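Local atomic coordinates of 11R-lipoxygenase (Gersemia fruticosa, PDB entry 3VF1), a protein that is a calcium-dependent lipoxygenase that binds one iron ion per subunit and probably adds molecular oxygen to polyunsaturated fatty acids. Residues A[329-334]-A[350-355]; A[498-503]-A[564-569]; A[571-576]-A[690-695]. All blocks are in the same frame, centred on the assembly; numbering follows the deposited sequence.

Interaction 1 (A[329-334]-A[350-355]); sequences ITTPLG and QLYQQP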
loop_
_atom_site.group_PDB
_atom_site.type_symbol
_atom_site.label_atom_id
_atom_site.label_comp_id
_atom_site.label_asym_id
_atom_site.label_seq_id
_atom_site.Cartn_x
_atom_site.Cartn_y
_atom_site.Cartn_z
ATOM N N ILE A 329 14.211 22.006 -7.589
ATOM C CA ILE A 329 14.615 20.621 -7.753
ATOM C C ILE A 329 15.411 20.523 -9.043
ATOM O O ILE A 329 15.264 21.354 -9.936
ATOM C CB ILE A 329 13.401 19.668 -7.823
ATOM C CG1 ILE A 329 13.805 18.247 -7.419
ATOM C CG2 ILE A 329 12.795 19.668 -9.223
ATOM C CD1 ILE A 329 14.243 18.112 -5.973
ATOM N N THR A 330 16.261 19.509 -9.136
ATOM C CA THR A 330 17.040 19.289 -10.342
ATOM C C THR A 330 16.615 17.967 -10.972
ATOM O O THR A 330 15.572 17.416 -10.623
ATOM C CB THR A 330 18.552 19.283 -10.041
ATOM O OG1 THR A 330 18.906 18.093 -9.324
ATOM C CG2 THR A 330 18.935 20.505 -9.220
ATOM N N THR A 331 17.417 17.471 -11.904
ATOM C CA THR A 331 17.113 16.232 -12.603
ATOM C C THR A 331 18.377 15.387 -12.625
ATOM O O THR A 331 18.918 15.086 -13.690
ATOM C CB THR A 331 16.642 16.521 -14.036
ATOM O OG1 THR A 331 17.691 17.169 -14.764
ATOM C CG2 THR A 331 15.415 17.419 -14.019
ATOM N N PRO A 332 18.846 14.989 -11.436
ATOM C CA PRO A 332 20.211 14.504 -11.231
ATOM C C PRO A 332 20.478 13.086 -11.717
ATOM O O PRO A 332 19.554 12.334 -12.026
ATOM C CB PRO A 332 20.362 14.556 -9.713
ATOM C CG PRO A 332 18.993 14.292 -9.206
ATOM C CD PRO A 332 18.049 14.920 -10.199
ATOM N N LEU A 333 21.761 12.748 -11.784
ATOM C CA LEU A 333 22.204 11.382 -12.008
ATOM C C LEU A 333 23.257 11.055 -10.961
ATOM O O LEU A 333 24.162 11.849 -10.713
ATOM C CB LEU A 333 22.801 11.210 -13.404
ATOM C CG LEU A 333 21.887 11.495 -14.595
ATOM C CD1 LEU A 333 21.967 12.958 -14.992
ATOM C CD2 LEU A 333 22.243 10.593 -15.765
ATOM N N GLY A 334 23.132 9.889 -10.342
ATOM C CA GLY A 334 24.095 9.452 -9.354
ATOM C C GLY A 334 24.767 8.174 -9.803
ATOM O O GLY A 334 24.118 7.281 -10.340
ATOM N N GLN A 350 25.692 14.375 -11.025
ATOM C CA GLN A 350 25.424 15.491 -11.923
ATOM C C GLN A 350 23.997 15.962 -11.675
ATOM O O GLN A 350 23.059 15.183 -11.799
ATOM C CB GLN A 350 25.607 15.055 -13.377
ATOM C CG GLN A 350 25.477 16.174 -14.394
ATOM C CD GLN A 350 25.715 15.695 -15.814
ATOM O OE1 GLN A 350 26.852 15.444 -16.214
ATOM N NE2 GLN A 350 24.640 15.559 -16.583
ATOM N N LEU A 351 23.833 17.232 -11.320
ATOM C CA LEU A 351 22.544 17.731 -10.843
ATOM C C LEU A 351 21.483 17.826 -11.941
ATOM O O LEU A 351 20.311 17.537 -11.699
ATOM C CB LEU A 351 22.715 19.088 -10.156
ATOM C CG LEU A 351 23.629 19.095 -8.927
ATOM C CD1 LEU A 351 23.690 20.488 -8.317
ATOM C CD2 LEU A 351 23.167 18.077 -7.894
ATOM N N TYR A 352 21.887 18.227 -13.141
ATOM C CA TYR A 352 20.949 18.342 -14.256
ATOM C C TYR A 352 21.322 17.378 -15.378
ATOM O O TYR A 352 22.479 16.981 -15.506
ATOM C CB TYR A 352 20.908 19.777 -14.788
ATOM C CG TYR A 352 20.327 20.788 -13.819
ATOM C CD1 TYR A 352 18.951 20.956 -13.697
ATOM C CD2 TYR A 352 21.155 21.588 -13.040
ATOM C CE1 TYR A 352 18.417 21.887 -12.818
ATOM C CE2 TYR A 352 20.630 22.520 -12.160
ATOM C CZ TYR A 352 19.262 22.665 -12.054
ATOM O OH TYR A 352 18.746 23.595 -11.181
ATOM N N GLN A 353 20.338 17.017 -16.194
ATOM C CA GLN A 353 20.522 16.010 -17.235
ATOM C C GLN A 353 21.587 16.411 -18.254
ATOM O O GLN A 353 22.469 15.618 -18.587
ATOM C CB GLN A 353 19.197 15.745 -17.956
ATOM C CG GLN A 353 18.210 14.907 -17.159
ATOM C CD GLN A 353 18.632 13.455 -17.051
ATOM O OE1 GLN A 353 18.827 12.779 -18.061
ATOM N NE2 GLN A 353 18.779 12.970 -15.823
ATOM N N GLN A 354 21.506 17.645 -18.743
ATOM C CA GLN A 354 22.387 18.100 -19.816
ATOM C C GLN A 354 23.643 18.777 -19.276
ATOM O O GLN A 354 23.553 19.753 -18.533
ATOM C CB GLN A 354 21.634 19.062 -20.736
ATOM C CG GLN A 354 20.464 18.416 -21.462
ATOM C CD GLN A 354 20.900 17.270 -22.356
ATOM O OE1 GLN A 354 21.932 17.348 -23.026
ATOM N NE2 GLN A 354 20.119 16.196 -22.366
ATOM N N PRO A 355 24.825 18.262 -19.658
ATOM C CA PRO A 355 26.098 18.841 -19.207
ATOM C C PRO A 355 26.256 20.298 -19.636
ATOM O O PRO A 355 25.818 20.664 -20.726
ATOM C CB PRO A 355 27.150 17.970 -19.904
ATOM C CG PRO A 355 26.444 16.710 -20.259
ATOM C CD PRO A 355 25.031 17.099 -20.537
HETATM O O HOH W 1 16.323 24.034 -10.373
#
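The backbone O of I329 and the hydroxyl of Y352 meet through one water, which lies in the plane of the tyrosine ring at its edge. T330 then turns two sides of its side chain to the partner. Its chi1 of 71° sets T330 OG1 between the backbone N and the carbonyl carbon, from where it donates to L351 O at 2.8 Å. CB meanwhile lies over a face of the Y352 ring in a CH-pi contact, with CG2 reaching on towards CZ. The same L351 O also accepts from T331 N (2.9 Å), so two successive residues grip one carbonyl. T331 is held from both its oxygens: T331 OG1 accepts from Q353 N at 3.0 Å, and T331 O accepts from Q353 NE2 at 3.0 Å, the donor standing 40° above the carbonyl plane. An alanine in place of Q353 would probably leave T331 O without its amide donor and open a gap beside CD1 of L333, which packs 3.3 Å from Q353 NE2. P332 CA makes a CA-H...O contact with Q350 O. Q350 O also accepts from L333 N at 2.8 Å, while Q350 N returns a bond to L333 O at 3.0 Å, making L333 and Q350 an antiparallel hydrogen-bonded pair. The contact thus lies where the paired strands 333-338 and 344-350 give way to loops. D310, at the end of the adjacent strand 306-310, takes a second bond from Q353 NE2, strand 361-362 flanks Q350 and L351, and W378 of helix 369-410 packs against T330 and L351.

Interaction 2 (A[498-503]-A[564-569]); sequences LLWNVI and LTVVVF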
loop_
_atom_site.group_PDB
_atom_site.type_symbol
_atom_site.label_atom_id
_atom_site.label_comp_id
_atom_site.label_asym_id
_atom_site.label_seq_id
_atom_site.Cartn_x
_atom_site.Cartn_y
_atom_site.Cartn_z
ATOM N N LEU A 498 11.580 -13.530 -0.664
ATOM C CA LEU A 498 11.072 -14.613 0.168
ATOM C C LEU A 498 9.555 -14.511 0.283
ATOM O O LEU A 498 8.842 -15.506 0.160
ATOM C CB LEU A 498 11.692 -14.562 1.565
ATOM C CG LEU A 498 13.180 -14.902 1.682
ATOM C CD1 LEU A 498 13.640 -14.736 3.120
ATOM C CD2 LEU A 498 13.454 -16.314 1.189
ATOM N N LEU A 499 9.072 -13.295 0.517
ATOM C CA LEU A 499 7.649 -13.052 0.714
ATOM C C LEU A 499 6.872 -13.261 -0.575
ATOM O O LEU A 499 5.776 -13.816 -0.565
ATOM C CB LEU A 499 7.428 -11.631 1.229
ATOM C CG LEU A 499 7.883 -11.401 2.671
ATOM C CD1 LEU A 499 8.268 -9.953 2.901
ATOM C CD2 LEU A 499 6.784 -11.824 3.632
ATOM N N TRP A 500 7.444 -12.810 -1.685
ATOM C CA TRP A 500 6.821 -12.979 -2.991
ATOM C C TRP A 500 6.574 -14.456 -3.283
ATOM O O TRP A 500 5.476 -14.844 -3.677
ATOM C CB TRP A 500 7.708 -12.377 -4.081
ATOM C CG TRP A 500 7.197 -12.627 -5.463
ATOM C CD1 TRP A 500 7.443 -13.719 -6.241
ATOM C CD2 TRP A 500 6.350 -11.767 -6.232
ATOM N NE1 TRP A 500 6.801 -13.594 -7.450
ATOM C CE2 TRP A 500 6.124 -12.403 -7.469
ATOM C CE3 TRP A 500 5.761 -10.523 -5.996
ATOM C CZ2 TRP A 500 5.335 -11.835 -8.467
ATOM C CZ3 TRP A 500 4.979 -9.960 -6.987
ATOM C CH2 TRP A 500 4.773 -10.616 -8.208
ATOM N N ASN A 501 7.602 -15.275 -3.085
ATOM C CA ASN A 501 7.509 -16.703 -3.358
ATOM C C ASN A 501 6.573 -17.422 -2.391
ATOM O O ASN A 501 5.912 -18.390 -2.763
ATOM C CB ASN A 501 8.900 -17.341 -3.312
ATOM C CG ASN A 501 9.739 -16.992 -4.527
ATOM O OD1 ASN A 501 9.232 -16.927 -5.647
ATOM N ND2 ASN A 501 11.030 -16.766 -4.312
ATOM N N VAL A 502 6.518 -16.949 -1.152
ATOM C CA VAL A 502 5.632 -17.537 -0.152
ATOM C C VAL A 502 4.180 -17.153 -0.418
ATOM O O VAL A 502 3.273 -17.959 -0.217
ATOM C CB VAL A 502 6.032 -17.118 1.280
ATOM C CG1 VAL A 502 4.818 -17.061 2.188
ATOM C CG2 VAL A 502 7.078 -18.075 1.832
ATOM N N ILE A 503 3.967 -15.924 -0.877
ATOM C CA ILE A 503 2.628 -15.461 -1.220
ATOM C C ILE A 503 2.154 -16.114 -2.514
ATOM O O ILE A 503 0.973 -16.424 -2.666
ATOM C CB ILE A 503 2.581 -13.931 -1.384
ATOM C CG1 ILE A 503 2.727 -13.252 -0.023
ATOM C CG2 ILE A 503 1.271 -13.505 -2.035
ATOM C CD1 ILE A 503 2.906 -11.749 -0.102
ATOM N N LEU A 564 -2.907 -12.249 -9.183
ATOM C CA LEU A 564 -3.372 -12.142 -7.805
ATOM C C LEU A 564 -2.198 -12.033 -6.838
ATOM O O LEU A 564 -2.293 -11.370 -5.807
ATOM C CB LEU A 564 -4.245 -13.343 -7.440
ATOM C CG LEU A 564 -5.561 -13.459 -8.214
ATOM C CD1 LEU A 564 -6.266 -14.761 -7.871
ATOM C CD2 LEU A 564 -6.460 -12.271 -7.927
ATOM N N THR A 565 -1.090 -12.690 -7.173
ATOM C CA THR A 565 0.118 -12.599 -6.367
ATOM C C THR A 565 0.604 -11.153 -6.338
ATOM O O THR A 565 1.000 -10.640 -5.291
ATOM C CB THR A 565 1.237 -13.501 -6.920
ATOM O OG1 THR A 565 0.845 -14.877 -6.819
ATOM C CG2 THR A 565 2.530 -13.298 -6.146
ATOM N N VAL A 566 0.566 -10.501 -7.496
ATOM C CA VAL A 566 0.947 -9.098 -7.604
ATOM C C VAL A 566 0.115 -8.231 -6.667
ATOM O O VAL A 566 0.649 -7.366 -5.975
ATOM C CB VAL A 566 0.777 -8.580 -9.049
ATOM C CG1 VAL A 566 0.758 -7.056 -9.080
ATOM C CG2 VAL A 566 1.882 -9.121 -9.943
ATOM N N VAL A 567 -1.192 -8.466 -6.645
ATOM C CA VAL A 567 -2.100 -7.658 -5.841
ATOM C C VAL A 567 -1.840 -7.844 -4.348
ATOM O O VAL A 567 -1.702 -6.872 -3.608
ATOM C CB VAL A 567 -3.573 -7.998 -6.140
ATOM C CG1 VAL A 567 -4.500 -7.222 -5.214
ATOM C CG2 VAL A 567 -3.902 -7.699 -7.591
ATOM N N VAL A 568 -1.778 -9.097 -3.910
ATOM C CA VAL A 568 -1.578 -9.401 -2.498
ATOM C C VAL A 568 -0.228 -8.880 -2.013
ATOM O O VAL A 568 -0.113 -8.353 -0.904
ATOM C CB VAL A 568 -1.659 -10.921 -2.232
ATOM C CG1 VAL A 568 -1.278 -11.234 -0.789
ATOM C CG2 VAL A 568 -3.051 -11.441 -2.540
ATOM N N PHE A 569 0.794 -9.025 -2.850
ATOM C CA PHE A 569 2.139 -8.593 -2.492
ATOM C C PHE A 569 2.234 -7.074 -2.393
ATOM O O PHE A 569 2.865 -6.545 -1.482
ATOM C CB PHE A 569 3.152 -9.102 -3.517
ATOM C CG PHE A 569 4.553 -8.630 -3.265
ATOM C CD1 PHE A 569 5.405 -9.354 -2.446
ATOM C CD2 PHE A 569 5.020 -7.462 -3.843
ATOM C CE1 PHE A 569 6.694 -8.922 -2.210
ATOM C CE2 PHE A 569 6.312 -7.024 -3.609
ATOM C CZ PHE A 569 7.149 -7.755 -2.793
#
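W500 and F569 form a T-shaped (edge-to-face) aromatic pair in a buried contact between helices 491-514 and 557-579 of the lipoxygenase domain. Their local axes come within 9.8 Å and run at 128° to each other, nearer antiparallel than parallel. The indole is the main bump, filling a hollow framed by T565, V566 and F569. CG of W500 lies anti to the backbone N (chi1 174°), which carries the indole towards the partner helix; there W500 CE3 stands over the F569 ring, towards its rim, 3.5 Å from F569 CG, and the two ring planes stand at 71°. T565 covers a face of the indole. Its CG2 sits 3.8 Å from the centroid of the six-membered ring of W500, almost straight above the centre, while its OG1 bonds back to V561 O within its own helix. At the indole rim, V566 CG2 meets W500 CH2 at 3.7 Å, so the large ring is bounded both over its face and at its edge. Nearly one turn further along 498-503, I503 is the second bump, lodged among T565, V568 and F569. Its two branches divide the work: I503 CG2 presses on V568 CG1 at 3.6 Å, and I503 CD1 rests 4.0 Å from F569 CA.

Interaction 3 (A[571-576]-A[690-695]); sequences CSCQHA and GHVPNS. With FE2 (Fe (II) ion), chain E.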
loop_
_atom_site.group_PDB
_atom_site.type_symbol
_atom_site.label_atom_id
_atom_site.label_comp_id
_atom_site.label_asym_id
_atom_site.label_seq_id
_atom_site.Cartn_x
_atom_site.Cartn_y
_atom_site.Cartn_z
ATOM N N CYS A 571 -0.295 -4.852 -1.957
ATOM C CA CYS A 571 -1.172 -4.300 -0.930
ATOM C C CYS A 571 -0.611 -4.522 0.473
ATOM O O CYS A 571 -0.932 -3.776 1.401
ATOM C CB CYS A 571 -2.567 -4.919 -1.026
ATOM S SG CYS A 571 -3.492 -4.463 -2.509
ATOM N N SER A 572 0.225 -5.544 0.628
ATOM C CA SER A 572 0.782 -5.872 1.935
ATOM C C SER A 572 2.260 -5.495 2.054
ATOM O O SER A 572 2.604 -4.528 2.735
ATOM C CB SER A 572 0.587 -7.362 2.245
ATOM O OG SER A 572 1.218 -8.184 1.278
ATOM N N CYS A 573 3.123 -6.255 1.388
ATOM C CA CYS A 573 4.568 -6.112 1.559
ATOM C C CYS A 573 5.118 -4.812 0.972
ATOM O O CYS A 573 5.731 -4.017 1.685
ATOM C CB CYS A 573 5.288 -7.308 0.935
ATOM S SG CYS A 573 4.916 -8.878 1.731
ATOM N N GLN A 574 4.904 -4.600 -0.322
ATOM C CA GLN A 574 5.464 -3.436 -0.997
ATOM C C GLN A 574 5.077 -2.152 -0.275
ATOM O O GLN A 574 5.934 -1.322 0.024
ATOM C CB GLN A 574 5.000 -3.373 -2.451
ATOM C CG GLN A 574 5.660 -2.264 -3.262
ATOM C CD GLN A 574 7.160 -2.453 -3.419
ATOM O OE1 GLN A 574 7.730 -3.433 -2.940
ATOM N NE2 GLN A 574 7.806 -1.511 -4.094
ATOM N N HIS A 575 3.788 -1.987 0.004
ATOM C CA HIS A 575 3.323 -0.790 0.692
ATOM C C HIS A 575 4.018 -0.636 2.038
ATOM O O HIS A 575 4.417 0.462 2.415
ATOM C CB HIS A 575 1.810 -0.822 0.899
ATOM C CG HIS A 575 1.289 0.358 1.657
ATOM N ND1 HIS A 575 0.920 0.287 2.984
ATOM C CD2 HIS A 575 1.095 1.645 1.282
ATOM C CE1 HIS A 575 0.510 1.475 3.389
ATOM N NE2 HIS A 575 0.607 2.318 2.375
ATOM N N ALA A 576 4.165 -1.742 2.759
ATOM C CA ALA A 576 4.797 -1.713 4.071
ATOM C C ALA A 576 6.244 -1.246 3.967
ATOM O O ALA A 576 6.714 -0.460 4.789
ATOM C CB ALA A 576 4.736 -3.088 4.722
ATOM N N GLY A 690 5.304 -10.077 10.703
ATOM C CA GLY A 690 4.551 -9.567 11.835
ATOM C C GLY A 690 4.430 -8.054 11.858
ATOM O O GLY A 690 3.644 -7.502 12.628
ATOM N N HIS A 691 5.212 -7.381 11.019
ATOM C CA HIS A 691 5.176 -5.923 10.925
ATOM C C HIS A 691 4.469 -5.444 9.656
ATOM O O HIS A 691 4.285 -4.242 9.465
ATOM C CB HIS A 691 6.596 -5.348 10.941
ATOM C CG HIS A 691 7.348 -5.602 12.211
ATOM N ND1 HIS A 691 8.570 -5.024 12.476
ATOM C CD2 HIS A 691 7.055 -6.374 13.286
ATOM C CE1 HIS A 691 8.997 -5.423 13.662
ATOM N NE2 HIS A 691 8.098 -6.244 14.172
ATOM N N VAL A 692 4.079 -6.378 8.791
ATOM C CA VAL A 692 3.491 -6.030 7.496
ATOM C C VAL A 692 1.971 -6.152 7.523
ATOM O O VAL A 692 1.441 -7.258 7.595
ATOM C CB VAL A 692 4.026 -6.950 6.378
ATOM C CG1 VAL A 692 3.410 -6.578 5.040
ATOM C CG2 VAL A 692 5.544 -6.883 6.309
ATOM N N PRO A 693 1.258 -5.017 7.458
ATOM C CA PRO A 693 -0.208 -5.072 7.417
ATOM C C PRO A 693 -0.709 -5.840 6.202
ATOM O O PRO A 693 0.012 -5.958 5.212
ATOM C CB PRO A 693 -0.616 -3.597 7.319
ATOM C CG PRO A 693 0.545 -2.839 7.844
ATOM C CD PRO A 693 1.754 -3.631 7.452
ATOM N N ASN A 694 -1.933 -6.352 6.276
ATOM C CA ASN A 694 -2.509 -7.117 5.178
ATOM C C ASN A 694 -2.898 -6.245 3.991
ATOM O O ASN A 694 -2.913 -6.714 2.853
ATOM C CB ASN A 694 -3.733 -7.903 5.657
ATOM C CG ASN A 694 -3.378 -9.286 6.157
ATOM O OD1 ASN A 694 -2.647 -10.027 5.498
ATOM N ND2 ASN A 694 -3.893 -9.645 7.328
ATOM N N SER A 695 -3.212 -4.979 4.253
ATOM C CA SER A 695 -3.719 -4.097 3.206
ATOM C C SER A 695 -3.125 -2.693 3.255
ATOM O O SER A 695 -2.284 -2.384 4.096
ATOM C CB SER A 695 -5.240 -3.990 3.312
ATOM O OG SER A 695 -5.616 -3.382 4.535
HETATM FE FE FE2 E . 0.369 4.466 2.359
HETATM O O HOH W 2 0.609 -2.565 3.765
HETATM O O HOH W 3 0.434 6.238 3.897
#
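One water joins S572, H575 and S695: it accepts from H575 ND1 at 3.0 Å and can donate to S695 O (2.9 Å) and S572 O (3.0 Å), though with other acceptors nearby not every one can be served at once. It ties helix 557-579, one of the helices that supply iron ligands, to the chain leading to the C-terminus. Because it takes the ND1 hydrogen of H575, it would help fix the rotation of the imidazole, whose H575 NE2 binds the iron at 2.2 Å. H392, H397, N579, the terminal carboxylate of I698 and a further water complete the metal site. Across the rest of the contact V692 leans on the helix with CG1, 3.2 Å from S572 O and 3.7 Å from A576 CB. P693 O lies against S572 CB (3.3 Å) and makes a CA-H...O contact with S572 CA, while S572 OG bonds V568 O a turn earlier. The helix has a wider, pi-type turn at 571-574, a feature familiar from the iron-binding helices of lipoxygenases. Around this joint, C573 packs on I503 of helix 491-514, C571 touches M400 of helix 369-410, and the loop segment is also held by backbone bonds of V692 to L642 and of N694 to K640.

How the interactions relate
All three contacts are largely buried, but they lie at different distances from the centre of the chain. Interaction 1 centres about 30 Å from that point, interaction 2 about 13 Å and interaction 3 about 7 Å. The outlying contact, where the chain joins and leaves a sheet, relies on direct hydrogen bonds. Interaction 2, between two helices, has none and depends on the fit of apolar shapes. Interaction 3 mixes packing with a bridging water beside the iron. The last two share helix 557-579 and touch: F569 O and Q574 N, 3.0 Å apart, probably hydrogen-bond. Interaction 1 stays about 20 Å from interaction 3 at the nearest atoms.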